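Local coordinates for protein porin (Rhodobacter capsulatus, PDB 2POR) that forms, as a homotrimer of barrels, outer-membrane channels through which small hydrophilic solutes up to about 0.6 kDa diffuse passively, at residues E80-D85 with A151-Y156; I102-G107 with Q183-A188; A8-M13 with L295-K300. All blocks are in the same frame, centred on the assembly; numbering follows the deposited sequence.

Contact 1: E80-D85 with A151-Y156; sequences EALFGD and AVAAAY. With CA (calcium ion), chain B.
Leu-82 and Phe-83, at the end of the short helix 78-83, press against Ala-153, Ala-154 and Ala-155 of strand 148-158, part of the wall of the 16-stranded porin barrel; the helix belongs to the long connection between strands 68-73 and 118-125 that folds into the pore, as is usual in porins. Leu-82 reaches the strand with one branch. Leu-82 CD1, anti to CA (chi2 -170°), comes to rest against the backbone, 3.6 Å from Ala-153 O, with Ala-153 CB at 3.9 Å from the same methyl. Phe-83 meets the strand with the edge of its ring: Ala-154 O lies in the ring plane, 3.8 Å from CZ, and Ala-155 CB sits near that plane, 4.0 Å from CE1. An electron-rich carbonyl suits the slightly positive ring edge, while Leu-82 CB lies over one ring face, offset toward the rim. Alanine fits the strand positions whose CB atoms point at the helix, because a methyl lets both large side chains come down nearly to the backbone. The helix stops at Gly-84, whose positive phi (62°) favours glycine. Farther from the strand, Glu-80 turns to a calcium ion, which Asp-108 and four waters also bind. Glu-80 CG is anti to the backbone N (chi1 -170°), the chain runs on extended, and both carboxylate oxygens, Glu-80 OE1 and OE2, hold the metal at 2.5 Å. Asp-85 takes part through water: two calcium-bound waters donate to its carboxylate, one to OD2 at 2.8 Å and the other to OD1 at 2.7 Å.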
loop_
_atom_site.group_PDB
_atom_site.type_symbol
_atom_site.label_atom_id
_atom_site.label_comp_id
_atom_site.label_asym_id
_atom_site.label_seq_id
_atom_site.Cartn_x
_atom_site.Cartn_y
_atom_site.Cartn_z
ATOM N N GLU A 80 18.370 15.368 -15.856
ATOM C CA GLU A 80 18.030 15.535 -14.463
ATOM C C GLU A 80 18.952 14.637 -13.616
ATOM O O GLU A 80 19.384 15.123 -12.575
ATOM C CB GLU A 80 16.598 15.136 -14.259
ATOM C CG GLU A 80 16.191 15.552 -12.871
ATOM C CD GLU A 80 14.718 15.558 -12.547
ATOM O OE1 GLU A 80 13.873 15.374 -13.415
ATOM O OE2 GLU A 80 14.364 15.822 -11.402
ATOM N N ALA A 81 19.253 13.412 -14.074
ATOM C CA ALA A 81 20.138 12.446 -13.404
ATOM C C ALA A 81 21.510 13.115 -13.163
ATOM O O ALA A 81 22.074 12.971 -12.071
ATOM C CB ALA A 81 20.334 11.207 -14.273
ATOM N N LEU A 82 22.054 13.925 -14.079
ATOM C CA LEU A 82 23.313 14.612 -13.819
ATOM C C LEU A 82 23.200 15.971 -13.176
ATOM O O LEU A 82 24.065 16.274 -12.353
ATOM C CB LEU A 82 24.129 14.762 -15.113
ATOM C CG LEU A 82 24.409 13.479 -15.880
ATOM C CD1 LEU A 82 25.420 13.720 -16.974
ATOM C CD2 LEU A 82 24.899 12.430 -14.920
ATOM N N PHE A 83 22.190 16.844 -13.398
ATOM C CA PHE A 83 22.234 18.216 -12.869
ATOM C C PHE A 83 21.278 18.515 -11.751
ATOM O O PHE A 83 21.468 19.533 -11.082
ATOM C CB PHE A 83 22.007 19.262 -14.009
ATOM C CG PHE A 83 22.857 18.951 -15.249
ATOM C CD1 PHE A 83 24.234 18.781 -15.136
ATOM C CD2 PHE A 83 22.252 18.779 -16.484
ATOM C CE1 PHE A 83 24.963 18.437 -16.245
ATOM C CE2 PHE A 83 22.991 18.435 -17.585
ATOM C CZ PHE A 83 24.345 18.260 -17.460
ATOM N N GLY A 84 20.273 17.647 -11.495
ATOM C CA GLY A 84 19.340 17.867 -10.404
ATOM C C GLY A 84 18.488 19.136 -10.494
ATOM O O GLY A 84 18.225 19.674 -11.574
ATOM N N ASP A 85 18.033 19.609 -9.343
ATOM C CA ASP A 85 17.129 20.739 -9.206
ATOM C C ASP A 85 17.763 21.892 -8.474
ATOM O O ASP A 85 18.869 21.765 -7.968
ATOM C CB ASP A 85 15.850 20.303 -8.453
ATOM C CG ASP A 85 15.008 19.383 -9.332
ATOM O OD1 ASP A 85 14.920 19.588 -10.539
ATOM O OD2 ASP A 85 14.486 18.412 -8.812
ATOM N N ALA A 151 17.016 11.113 -23.998
ATOM C CA ALA A 151 17.872 12.227 -23.625
ATOM C C ALA A 151 19.289 11.671 -23.447
ATOM O O ALA A 151 19.494 10.440 -23.299
ATOM C CB ALA A 151 17.444 12.846 -22.316
ATOM N N VAL A 152 20.243 12.569 -23.590
ATOM C CA VAL A 152 21.651 12.236 -23.412
ATOM C C VAL A 152 22.224 13.456 -22.672
ATOM O O VAL A 152 21.758 14.592 -22.856
ATOM C CB VAL A 152 22.385 11.966 -24.826
ATOM C CG1 VAL A 152 21.767 10.761 -25.523
ATOM C CG2 VAL A 152 22.289 13.186 -25.727
ATOM N N ALA A 153 23.178 13.289 -21.745
ATOM C CA ALA A 153 23.790 14.419 -21.050
ATOM C C ALA A 153 25.233 14.048 -20.656
ATOM O O ALA A 153 25.537 12.851 -20.495
ATOM C CB ALA A 153 22.989 14.753 -19.795
ATOM N N ALA A 154 26.125 15.012 -20.524
ATOM C CA ALA A 154 27.499 14.756 -20.109
ATOM C C ALA A 154 27.899 15.850 -19.175
ATOM O O ALA A 154 27.381 16.960 -19.268
ATOM C CB ALA A 154 28.446 14.787 -21.258
ATOM N N ALA A 155 28.762 15.599 -18.200
ATOM C CA ALA A 155 29.200 16.637 -17.289
ATOM C C ALA A 155 30.690 16.404 -17.009
ATOM O O ALA A 155 31.241 15.311 -17.193
ATOM C CB ALA A 155 28.462 16.567 -15.946
ATOM N N TYR A 156 31.325 17.465 -16.580
ATOM C CA TYR A 156 32.717 17.455 -16.239
ATOM C C TYR A 156 32.938 18.326 -15.004
ATOM O O TYR A 156 32.531 19.492 -14.912
ATOM C CB TYR A 156 33.476 17.951 -17.466
ATOM C CG TYR A 156 34.984 18.000 -17.230
ATOM C CD1 TYR A 156 35.700 16.816 -17.083
ATOM C CD2 TYR A 156 35.618 19.239 -17.113
ATOM C CE1 TYR A 156 37.052 16.887 -16.809
ATOM C CE2 TYR A 156 36.973 19.310 -16.843
ATOM C CZ TYR A 156 37.674 18.125 -16.690
ATOM O OH TYR A 156 39.028 18.174 -16.399
HETATM CA CA CA B . 12.082 16.526 -12.058
HETATM O O HOH W 1 12.253 17.103 -9.814
HETATM O O HOH W 2 13.142 18.542 -12.224
HETATM O O HOH W 3 11.212 16.949 -14.282
HETATM O O HOH W 4 10.112 17.756 -11.565
#

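Contact 2: I102-G107 with Q183-A188; sequences IPYLTG and QLELAA. With C8E ((hydroxyethyloxy)tri(ethyloxy)octane), chain E.
Leu-105 comes nearest to Gln-183 (CA to CA 6.8 Å) where the irregular segment 102-107, with an inverse gamma turn centred on Pro-103, passes strand 183-188. The link between them is the amide of Gln-183. Its CG lies anti to the backbone N (chi1 -175°) and the chain extends toward the loop, where NE2 gives one N-H to Pro-103 O (2.9 Å, 168° at the hydrogen), nearly in the amide plane. The other N-H goes to the anti lone pair of Glu-185 OE2, also at 2.9 Å, and OE1 is bonded to His-229, so this buried amide is gripped at both ends. A leucine in its place would probably leave Pro-103 O and Glu-185 OE2 without this donor and His-229 without its mate. Glu-185 bends at chi2, which turns CD toward the loop; Glu-185 OE2 then lies 4.0 Å from Tyr-104 CD1 with ring and carboxylate planes 74° apart, and OE1 bonds to Ser-79. Because Glu-168 OE2 also lies close to Glu-185 OE2, one of the two acids may well hold a proton. Leu-105 CD2 packs on Gln-183 CB at 4.2 Å, and the octyl tail of a detergent molecule runs past Pro-103 CB. Around this, Tyr-104 leans on helix 78-83 and bonds through OH to Gly-84 O, Leu-105 touches strands 161-171 and 195-207, and Thr-106 reaches strand 148-158.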
loop_
_atom_site.group_PDB
_atom_site.type_symbol
_atom_site.label_atom_id
_atom_site.label_comp_id
_atom_site.label_asym_id
_atom_site.label_seq_id
_atom_site.Cartn_x
_atom_site.Cartn_y
_atom_site.Cartn_z
ATOM N N ILE A 102 13.952 22.021 -11.874
ATOM C CA ILE A 102 14.332 22.522 -13.165
ATOM C C ILE A 102 13.380 21.865 -14.181
ATOM O O ILE A 102 13.042 20.685 -14.012
ATOM C CB ILE A 102 15.857 22.176 -13.391
ATOM C CG1 ILE A 102 16.722 23.107 -12.523
ATOM C CG2 ILE A 102 16.250 22.293 -14.870
ATOM C CD1 ILE A 102 18.251 22.788 -12.657
ATOM N N PRO A 103 12.937 22.567 -15.255
ATOM C CA PRO A 103 11.919 22.072 -16.181
ATOM C C PRO A 103 12.465 21.133 -17.224
ATOM O O PRO A 103 12.590 21.496 -18.402
ATOM C CB PRO A 103 11.301 23.348 -16.751
ATOM C CG PRO A 103 12.449 24.332 -16.757
ATOM C CD PRO A 103 13.170 24.014 -15.463
ATOM N N TYR A 104 12.824 19.909 -16.823
ATOM C CA TYR A 104 13.321 18.971 -17.801
ATOM C C TYR A 104 12.138 18.474 -18.621
ATOM O O TYR A 104 11.027 18.326 -18.118
ATOM C CB TYR A 104 14.033 17.772 -17.124
ATOM C CG TYR A 104 15.259 18.246 -16.334
ATOM C CD1 TYR A 104 16.417 18.560 -17.009
ATOM C CD2 TYR A 104 15.219 18.358 -14.948
ATOM C CE1 TYR A 104 17.524 18.983 -16.285
ATOM C CE2 TYR A 104 16.330 18.778 -14.230
ATOM C CZ TYR A 104 17.471 19.086 -14.927
ATOM O OH TYR A 104 18.588 19.546 -14.294
ATOM N N LEU A 105 12.423 18.223 -19.891
ATOM C CA LEU A 105 11.422 17.739 -20.816
ATOM C C LEU A 105 11.092 16.266 -20.626
ATOM O O LEU A 105 9.939 15.887 -20.827
ATOM C CB LEU A 105 11.909 18.010 -22.286
ATOM C CG LEU A 105 10.981 17.663 -23.510
ATOM C CD1 LEU A 105 9.757 18.580 -23.478
ATOM C CD2 LEU A 105 11.729 17.840 -24.817
ATOM N N THR A 106 12.037 15.361 -20.270
ATOM C CA THR A 106 11.745 13.925 -20.245
ATOM C C THR A 106 12.011 13.302 -18.862
ATOM O O THR A 106 12.537 14.000 -17.979
ATOM C CB THR A 106 12.579 13.168 -21.370
ATOM O OG1 THR A 106 13.951 13.119 -20.946
ATOM C CG2 THR A 106 12.428 13.825 -22.783
ATOM N N GLY A 107 11.645 12.016 -18.688
ATOM C CA GLY A 107 11.885 11.233 -17.479
ATOM C C GLY A 107 11.064 11.811 -16.372
ATOM O O GLY A 107 10.220 12.689 -16.583
ATOM N N GLN A 183 14.717 19.870 -26.327
ATOM C CA GLN A 183 15.244 20.900 -25.442
ATOM C C GLN A 183 16.727 20.603 -25.256
ATOM O O GLN A 183 17.107 19.433 -25.143
ATOM C CB GLN A 183 14.514 20.843 -24.108
ATOM C CG GLN A 183 14.876 21.930 -23.142
ATOM C CD GLN A 183 13.959 21.845 -21.954
ATOM O OE1 GLN A 183 12.814 22.204 -22.080
ATOM N NE2 GLN A 183 14.282 21.416 -20.748
ATOM N N LEU A 184 17.528 21.647 -25.294
ATOM C CA LEU A 184 18.955 21.560 -25.077
ATOM C C LEU A 184 19.228 22.279 -23.782
ATOM O O LEU A 184 18.648 23.343 -23.569
ATOM C CB LEU A 184 19.719 22.255 -26.171
ATOM C CG LEU A 184 21.253 22.328 -25.973
ATOM C CD1 LEU A 184 21.964 21.048 -26.464
ATOM C CD2 LEU A 184 21.754 23.546 -26.718
ATOM N N GLU A 185 20.074 21.767 -22.882
ATOM C CA GLU A 185 20.369 22.433 -21.616
ATOM C C GLU A 185 21.888 22.614 -21.423
ATOM O O GLU A 185 22.663 21.747 -21.860
ATOM C CB GLU A 185 19.916 21.630 -20.392
ATOM C CG GLU A 185 18.438 21.347 -20.165
ATOM C CD GLU A 185 17.931 19.988 -20.604
ATOM O OE1 GLU A 185 18.675 19.026 -20.733
ATOM O OE2 GLU A 185 16.742 19.885 -20.817
ATOM N N LEU A 186 22.269 23.707 -20.764
ATOM C CA LEU A 186 23.633 23.951 -20.300
ATOM C C LEU A 186 23.420 24.165 -18.826
ATOM O O LEU A 186 22.500 24.893 -18.426
ATOM C CB LEU A 186 24.279 25.237 -20.801
ATOM C CG LEU A 186 24.361 25.309 -22.286
ATOM C CD1 LEU A 186 24.764 26.715 -22.664
ATOM C CD2 LEU A 186 25.289 24.227 -22.792
ATOM N N ALA A 187 24.230 23.529 -17.992
ATOM C CA ALA A 187 24.079 23.681 -16.569
ATOM C C ALA A 187 25.478 23.881 -15.988
ATOM O O ALA A 187 26.466 23.399 -16.544
ATOM C CB ALA A 187 23.447 22.420 -16.004
ATOM N N ALA A 188 25.574 24.591 -14.899
ATOM C CA ALA A 188 26.826 24.818 -14.219
ATOM C C ALA A 188 26.541 24.643 -12.742
ATOM O O ALA A 188 25.486 25.102 -12.288
ATOM C CB ALA A 188 27.316 26.245 -14.460
HETATM C C1 C8E E . 9.931 22.243 -21.100
HETATM C C2 C8E E . 8.748 21.637 -20.385
HETATM C C3 C8E E . 8.427 22.578 -19.276
HETATM C C4 C8E E . 7.308 21.887 -18.551
HETATM C C5 C8E E . 7.283 22.228 -17.066
HETATM C C6 C8E E . 7.202 23.718 -16.747
HETATM C C7 C8E E . 6.813 23.999 -15.284
HETATM C C8 C8E E . 6.802 25.500 -15.175
HETATM O O9 C8E E . 6.182 26.166 -14.095
HETATM C C10 C8E E . 5.292 27.183 -14.544
HETATM C C11 C8E E . 4.912 28.096 -13.429
HETATM O O12 C8E E . 3.649 28.742 -13.448
HETATM C C13 C8E E . 2.639 28.009 -12.744
HETATM C C14 C8E E . 1.373 27.634 -13.526
HETATM O O15 C8E E . 0.636 28.678 -14.199
HETATM C C16 C8E E . -0.748 28.803 -13.799
HETATM C C17 C8E E . -1.165 30.065 -13.002
HETATM O O18 C8E E . -2.512 30.603 -12.893
HETATM C C19 C8E E . -2.878 31.461 -14.015
HETATM C C20 C8E E . -3.246 32.934 -13.729
HETATM O O21 C8E E . -2.539 33.394 -12.569
#

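Contact 3: A8-M13 with L295-K300; sequences ARMGVM and LGVKFK. With C8E ((hydroxyethyloxy)tri(ethyloxy)octane), chain G; C8E ((hydroxyethyloxy)tri(ethyloxy)octane), chain F.
Met-10 and Val-297 lie side by side, pointing the same way, with Met-10 CG 3.7 Å from Val-297 CG2. Met-10 CG lies between the backbone N and the carbonyl carbon (chi1 68°); the chain extends beyond it and carries CE to the ring edge of Phe-299, 4.2 Å from CZ. Ala-8 CB meets the same ring's edge near CD2, its small methyl lying beside the ring. At the other end Val-12 CG2 touches Leu-295 CB. Beneath these side chains the backbones pair by six hydrogen bonds, two each at Ala-8 with Phe-299, Met-10 with Val-297 and Val-12 with Leu-295; Val-297 N to Met-10 O is 2.9 Å. At the non-hydrogen-bonded pair Gly-11 and Gly-296 the two CA atoms come within 3.7 Å. A CB on Gly-11 would fall only 2.4 Å from Gly-296 CA, and one on Gly-296 would likewise clash with Met-10 O and Gly-11 CA, which is why glycine suits both positions. This ladder, its strand directions 179° apart, joins the first strand, 2-14, to the last, 292-300, and so closes the 16-stranded barrel. The two faces differ sharply. On the side of Met-10 and Val-297 the surroundings are largely apolar: a detergent molecule lies over Val-297 and Gly-11, Phe-41 of the second subunit stacks on the Phe-299 ring, and Phe-62 of that subunit packs on Met-10. On the other face Arg-9 CB and Lys-298 CG meet at 4.2 Å, while Arg-9 NH1 and Lys-298 NZ stand 6.8 Å apart. Arg-24 brings a further like charge near Arg-9, and Tyr-91 of the inner loop packs against both Arg-9 and Lys-298.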
loop_
_atom_site.group_PDB
_atom_site.type_symbol
_atom_site.label_atom_id
_atom_site.label_comp_id
_atom_site.label_asym_id
_atom_site.label_seq_id
_atom_site.Cartn_x
_atom_site.Cartn_y
_atom_site.Cartn_z
ATOM N N ALA A 8 9.324 12.193 7.683
ATOM C CA ALA A 8 8.033 12.723 8.133
ATOM C C ALA A 8 8.173 14.230 8.246
ATOM O O ALA A 8 9.297 14.770 8.174
ATOM C CB ALA A 8 7.609 12.163 9.495
ATOM N N ARG A 9 7.055 14.973 8.257
ATOM C CA ARG A 9 7.091 16.418 8.380
ATOM C C ARG A 9 5.767 16.865 8.947
ATOM O O ARG A 9 4.775 16.115 8.864
ATOM C CB ARG A 9 7.358 17.058 7.015
ATOM C CG ARG A 9 6.190 16.967 6.053
ATOM C CD ARG A 9 6.690 17.290 4.689
ATOM N NE ARG A 9 5.536 17.375 3.808
ATOM C CZ ARG A 9 5.626 17.424 2.469
ATOM N NH1 ARG A 9 6.794 17.369 1.810
ATOM N NH2 ARG A 9 4.473 17.499 1.779
ATOM N N MET A 10 5.706 17.989 9.630
ATOM C CA MET A 10 4.450 18.501 10.174
ATOM C C MET A 10 4.605 19.988 10.405
ATOM O O MET A 10 5.723 20.467 10.611
ATOM C CB MET A 10 4.030 17.811 11.473
ATOM C CG MET A 10 4.874 18.073 12.684
ATOM S SD MET A 10 4.090 17.327 14.110
ATOM C CE MET A 10 5.562 17.458 15.045
ATOM N N GLY A 11 3.553 20.801 10.229
ATOM C CA GLY A 11 3.684 22.243 10.377
ATOM C C GLY A 11 2.436 22.870 9.822
ATOM O O GLY A 11 1.386 22.212 9.811
ATOM N N VAL A 12 2.547 24.104 9.364
ATOM C CA VAL A 12 1.423 24.890 8.797
ATOM C C VAL A 12 1.805 25.439 7.451
ATOM O O VAL A 12 2.970 25.780 7.226
ATOM C CB VAL A 12 1.003 26.079 9.707
ATOM C CG1 VAL A 12 0.294 25.463 10.899
ATOM C CG2 VAL A 12 2.174 26.934 10.169
ATOM N N MET A 13 0.881 25.440 6.485
ATOM C CA MET A 13 1.206 25.849 5.135
ATOM C C MET A 13 0.137 26.889 4.744
ATOM O O MET A 13 -1.041 26.707 5.070
ATOM C CB MET A 13 1.162 24.608 4.219
ATOM C CG MET A 13 1.374 24.923 2.725
ATOM S SD MET A 13 -0.103 25.557 1.866
ATOM C CE MET A 13 -1.100 24.113 2.085
ATOM N N LEU A 295 5.779 26.711 7.424
ATOM C CA LEU A 295 6.683 26.681 8.550
ATOM C C LEU A 295 6.424 25.389 9.270
ATOM O O LEU A 295 5.297 25.127 9.708
ATOM C CB LEU A 295 6.415 27.855 9.479
ATOM C CG LEU A 295 7.341 27.881 10.744
ATOM C CD1 LEU A 295 8.803 28.062 10.340
ATOM C CD2 LEU A 295 6.977 29.030 11.638
ATOM N N GLY A 296 7.433 24.530 9.417
ATOM C CA GLY A 296 7.209 23.290 10.127
ATOM C C GLY A 296 8.530 22.611 10.441
ATOM O O GLY A 296 9.580 23.256 10.429
ATOM N N VAL A 297 8.482 21.317 10.708
ATOM C CA VAL A 297 9.673 20.517 11.033
ATOM C C VAL A 297 9.786 19.338 10.086
ATOM O O VAL A 297 8.758 18.796 9.669
ATOM C CB VAL A 297 9.624 20.010 12.521
ATOM C CG1 VAL A 297 9.786 21.207 13.434
ATOM C CG2 VAL A 297 8.321 19.374 12.912
ATOM N N LYS A 298 10.972 18.930 9.659
ATOM C CA LYS A 298 11.161 17.787 8.776
ATOM C C LYS A 298 11.982 16.769 9.556
ATOM O O LYS A 298 12.859 17.194 10.313
ATOM C CB LYS A 298 11.933 18.166 7.537
ATOM C CG LYS A 298 11.062 18.937 6.565
ATOM C CD LYS A 298 11.934 19.459 5.493
ATOM C CE LYS A 298 12.328 18.308 4.659
ATOM N NZ LYS A 298 13.175 18.789 3.584
ATOM N N PHE A 299 11.734 15.472 9.446
ATOM C CA PHE A 299 12.411 14.434 10.213
ATOM C C PHE A 299 12.935 13.390 9.263
ATOM O O PHE A 299 12.300 13.093 8.239
ATOM C CB PHE A 299 11.434 13.774 11.147
ATOM C CG PHE A 299 10.755 14.665 12.165
ATOM C CD1 PHE A 299 11.468 15.591 12.906
ATOM C CD2 PHE A 299 9.404 14.527 12.386
ATOM C CE1 PHE A 299 10.840 16.370 13.857
ATOM C CE2 PHE A 299 8.793 15.312 13.346
ATOM C CZ PHE A 299 9.499 16.232 14.084
ATOM N N LYS A 300 14.088 12.809 9.507
ATOM C CA LYS A 300 14.595 11.709 8.703
ATOM C C LYS A 300 14.793 10.556 9.679
ATOM O O LYS A 300 15.133 10.794 10.862
ATOM C CB LYS A 300 15.909 12.065 8.093
ATOM C CG LYS A 300 15.795 13.163 7.092
ATOM C CD LYS A 300 16.896 13.050 6.035
ATOM C CE LYS A 300 18.294 13.461 6.500
ATOM N NZ LYS A 300 19.241 13.395 5.390
HETATM C C1 C8E G . -2.981 26.498 16.332
HETATM C C2 C8E G . -1.598 26.489 15.638
HETATM C C3 C8E G . -1.033 25.086 15.685
HETATM C C4 C8E G . 0.342 25.022 15.047
HETATM C C5 C8E G . 0.849 23.590 15.157
HETATM C C6 C8E G . 2.279 23.451 14.662
HETATM C C7 C8E G . 2.688 21.993 14.699
HETATM C C8 C8E G . 4.100 21.749 14.188
HETATM O O9 C8E G . 5.225 22.107 14.989
HETATM C C10 C8E G . 6.238 22.847 14.278
HETATM C C11 C8E G . 6.194 24.379 14.105
HETATM O O12 C8E G . 7.377 25.068 13.653
HETATM C C13 C8E G . 8.103 25.735 14.712
HETATM C C14 C8E G . 9.256 25.086 15.513
HETATM O O15 C8E G . 9.025 23.916 16.330
HETATM C C16 C8E G . 10.225 23.301 16.844
HETATM C C17 C8E G . 10.470 23.034 18.345
HETATM O O18 C8E G . 10.794 24.075 19.269
HETATM C C19 C8E G . 12.206 24.307 19.320
HETATM C C20 C8E G . 13.010 23.925 20.572
HETATM O O21 C8E G . 14.417 24.138 20.427
HETATM C C1 C8E F . 11.895 33.020 5.071
HETATM C C2 C8E F . 11.551 31.758 5.888
HETATM C C3 C8E F . 10.351 31.858 6.843
HETATM C C4 C8E F . 8.948 31.807 6.225
HETATM C C5 C8E F . 7.964 31.798 7.389
HETATM C C6 C8E F . 6.517 31.979 6.973
HETATM C C7 C8E F . 5.672 32.519 8.141
HETATM C C8 C8E F . 5.087 31.461 9.088
HETATM O O9 C8E F . 4.698 31.827 10.438
HETATM C C10 C8E F . 3.299 32.086 10.713
HETATM C C11 C8E F . 2.364 31.087 11.423
HETATM O O12 C8E F . 1.137 31.635 11.941
HETATM C C13 C8E F . -0.061 31.333 11.197
HETATM C C14 C8E F . -1.353 30.801 11.864
HETATM O O15 C8E F . -1.530 29.434 12.296
HETATM C C16 C8E F . -2.676 28.810 11.691
HETATM C C17 C8E F . -3.235 27.523 12.278
HETATM O O18 C8E F . -4.375 26.916 11.675
HETATM C C19 C8E F . -5.402 26.745 12.653
HETATM C C20 C8E F . -6.602 27.686 12.622
HETATM O O21 C8E F . -7.495 27.531 13.725
#

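Overall arrangement
Contacts 1 and 2 are neighbours, their centres 8 Å apart, and both fasten the connection between strands 68-73 and 118-125 to the inside of the barrel wall. They touch directly: Gly-84 O meets Tyr-104 OH at 2.7 Å, and Asp-85 OD1 takes Ile-102 N at 2.9 Å. The calcium ion held in contact 1 lies about 5 Å from the side chain of Tyr-104, so the metal site borders both. Along the chain their segments alternate. Contact 3, about 30 Å from either centre, encloses both in sequence; its nearest atoms stay about 12 Å from contact 1 and 16 Å from contact 2. It seals the barrel that the inner loop narrows.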